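Local coordinates for protein metallo-beta-lactamase (Pseudomonas stutzeri, PDB 4ZEJ) that probably hydrolyses beta-lactam antibiotics to substituted beta-amino acids, as a zinc-dependent class B metallo-beta-lactamase, at residues A[97-102]-A[116-121]. Sequence-based numbering, arbitrary orientation.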
loop_
_atom_site.group_PDB
_atom_site.type_symbol
_atom_site.label_atom_id
_atom_site.label_comp_id
_atom_site.label_asym_id
_atom_site.label_seq_id
_atom_site.Cartn_x
_atom_site.Cartn_y
_atom_site.Cartn_z
ATOM N N ALA A 97 -9.018 -0.354 7.069
ATOM C CA ALA A 97 -9.174 0.160 5.725
ATOM C C ALA A 97 -10.140 1.334 5.781
ATOM O O ALA A 97 -10.883 1.487 6.766
ATOM C CB ALA A 97 -9.706 -0.916 4.797
ATOM N N THR A 98 -10.159 2.150 4.729
ATOM C CA THR A 98 -11.089 3.285 4.683
ATOM C C THR A 98 -12.524 2.813 4.446
ATOM O O THR A 98 -12.756 1.674 4.024
ATOM C CB THR A 98 -10.766 4.280 3.561
ATOM O OG1 THR A 98 -10.888 3.618 2.291
ATOM C CG2 THR A 98 -9.367 4.865 3.729
ATOM N N THR A 99 -13.466 3.717 4.716
ATOM C CA THR A 99 -14.886 3.531 4.403
ATOM C C THR A 99 -15.088 3.065 2.961
ATOM O O THR A 99 -15.791 2.076 2.714
ATOM C CB THR A 99 -15.665 4.854 4.625
ATOM O OG1 THR A 99 -15.465 5.293 5.973
ATOM C CG2 THR A 99 -17.160 4.682 4.384
ATOM N N SER A 100 -14.462 3.773 2.022
ATOM C CA SER A 100 -14.621 3.471 0.598
ATOM C C SER A 100 -14.044 2.094 0.254
ATOM O O SER A 100 -14.684 1.315 -0.436
ATOM C CB SER A 100 -13.971 4.547 -0.271
ATOM O OG SER A 100 -14.195 4.288 -1.649
ATOM N N THR A 101 -12.842 1.803 0.751
ATOM C CA THR A 101 -12.225 0.497 0.550
ATOM C C THR A 101 -13.052 -0.660 1.124
ATOM O O THR A 101 -13.266 -1.654 0.435
ATOM C CB THR A 101 -10.802 0.472 1.126
ATOM O OG1 THR A 101 -10.013 1.422 0.403
ATOM C CG2 THR A 101 -10.178 -0.913 1.024
ATOM N N ASN A 102 -13.507 -0.522 2.367
ATOM C CA ASN A 102 -14.374 -1.544 2.983
ATOM C C ASN A 102 -15.699 -1.745 2.232
ATOM O O ASN A 102 -16.157 -2.886 2.100
ATOM C CB ASN A 102 -14.635 -1.256 4.475
ATOM C CG ASN A 102 -13.835 -2.157 5.411
ATOM O OD1 ASN A 102 -12.941 -2.904 5.001
ATOM N ND2 ASN A 102 -14.167 -2.093 6.694
ATOM N N THR A 116 -12.738 0.612 10.386
ATOM C CA THR A 116 -12.899 1.543 9.274
ATOM C C THR A 116 -12.281 2.898 9.625
ATOM O O THR A 116 -12.524 3.434 10.711
ATOM C CB THR A 116 -14.390 1.694 8.900
ATOM O OG1 THR A 116 -14.886 0.432 8.436
ATOM C CG2 THR A 116 -14.586 2.712 7.797
ATOM N N LEU A 117 -11.483 3.434 8.700
ATOM C CA LEU A 117 -10.916 4.780 8.802
ATOM C C LEU A 117 -11.834 5.764 8.074
ATOM O O LEU A 117 -12.105 5.600 6.890
ATOM C CB LEU A 117 -9.509 4.813 8.189
ATOM C CG LEU A 117 -8.490 3.872 8.839
ATOM C CD1 LEU A 117 -7.222 3.777 8.009
ATOM C CD2 LEU A 117 -8.173 4.292 10.264
ATOM N N LYS A 118 -12.314 6.781 8.783
ATOM C CA LYS A 118 -13.274 7.734 8.219
ATOM C C LYS A 118 -12.601 9.024 7.776
ATOM O O LYS A 118 -11.524 9.380 8.265
ATOM C CB LYS A 118 -14.365 8.064 9.235
ATOM C CG LYS A 118 -15.333 6.927 9.526
ATOM C CD LYS A 118 -14.759 5.906 10.498
ATOM C CE LYS A 118 -15.858 5.112 11.194
ATOM N NZ LYS A 118 -15.324 3.926 11.929
ATOM N N GLY A 119 -13.256 9.722 6.848
ATOM C CA GLY A 119 -12.811 11.040 6.387
ATOM C C GLY A 119 -11.670 10.938 5.395
ATOM O O GLY A 119 -11.164 9.840 5.133
ATOM N N ASN A 120 -11.258 12.084 4.851
ATOM C CA ASN A 120 -10.143 12.136 3.888
ATOM C C ASN A 120 -8.765 11.927 4.510
ATOM O O ASN A 120 -7.814 11.607 3.795
ATOM C CB ASN A 120 -10.141 13.455 3.103
ATOM C CG ASN A 120 -11.323 13.578 2.162
ATOM O OD1 ASN A 120 -11.800 12.589 1.610
ATOM N ND2 ASN A 120 -11.812 14.805 1.980
ATOM N N GLU A 121 -8.653 12.132 5.820
ATOM C CA GLU A 121 -7.391 11.989 6.537
ATOM C C GLU A 121 -7.603 11.234 7.835
ATOM O O GLU A 121 -8.580 11.474 8.545
ATOM C CB GLU A 121 -6.806 13.351 6.873
ATOM C CG GLU A 121 -6.541 14.223 5.666
ATOM C CD GLU A 121 -6.069 15.615 6.030
ATOM O OE1 GLU A 121 -5.850 15.900 7.231
ATOM O OE2 GLU A 121 -5.934 16.440 5.102
#
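The flat groups are the Asn-102 carboxamide and the peptide carbonyls of Ala-97 and Leu-117. The amide crosses Thr-116 obliquely and meets it by its ND2 corner. Asn-102 ND2 gives a weak, bent hydrogen bond to Thr-116 OG1 (3.2 Å). The amide's OD1 takes a stronger bond from the backbone N of Ala-113, and the two bonds together set the rotation of the amide. Both carbonyls receive their N-H donors from above the plane. Leu-117 N donates to Ala-97 O at 2.8 Å, nearly straight at 163°. Thr-99 N donates to Leu-117 O at 3.2 Å, less straight at 148°. Each oxygen also draws a CA-H contact. Thr-116 CA lies 3.2 Å from Ala-97 O, and Thr-98 CA approaches Leu-117 O. This is parallel strand pairing. Ala-97 and Thr-116 put their side chains on one face of the sheet, Thr-98 and Leu-117 on the other. Thr-116 holds OG1 beside its backbone N, which leaves CG2 anti to that N. This methyl, Thr-116 CG2, reaches Thr-99 OG1 at 3.3 Å. The same hydroxyl bonds weakly to Leu-117 O, so that oxygen has two donors from Thr-99. Lys-118 bends at chi2 (80°) and folds back over the end of strand 115-117, where Lys-118 NZ bonds to Thr-116 O at 3.1 Å. Thr-98 is the N-cap residue of helix 99-107. Its side chain lies about 7 Å from that of His-76, a zinc ligand. Strand 95-98, helix 99-107 and strand 115-117 form a beta-alpha-beta unit. Strand 115-117 is outermost in the seven-stranded mixed sheet, and strand 95-98 lies between it and strand 68-73.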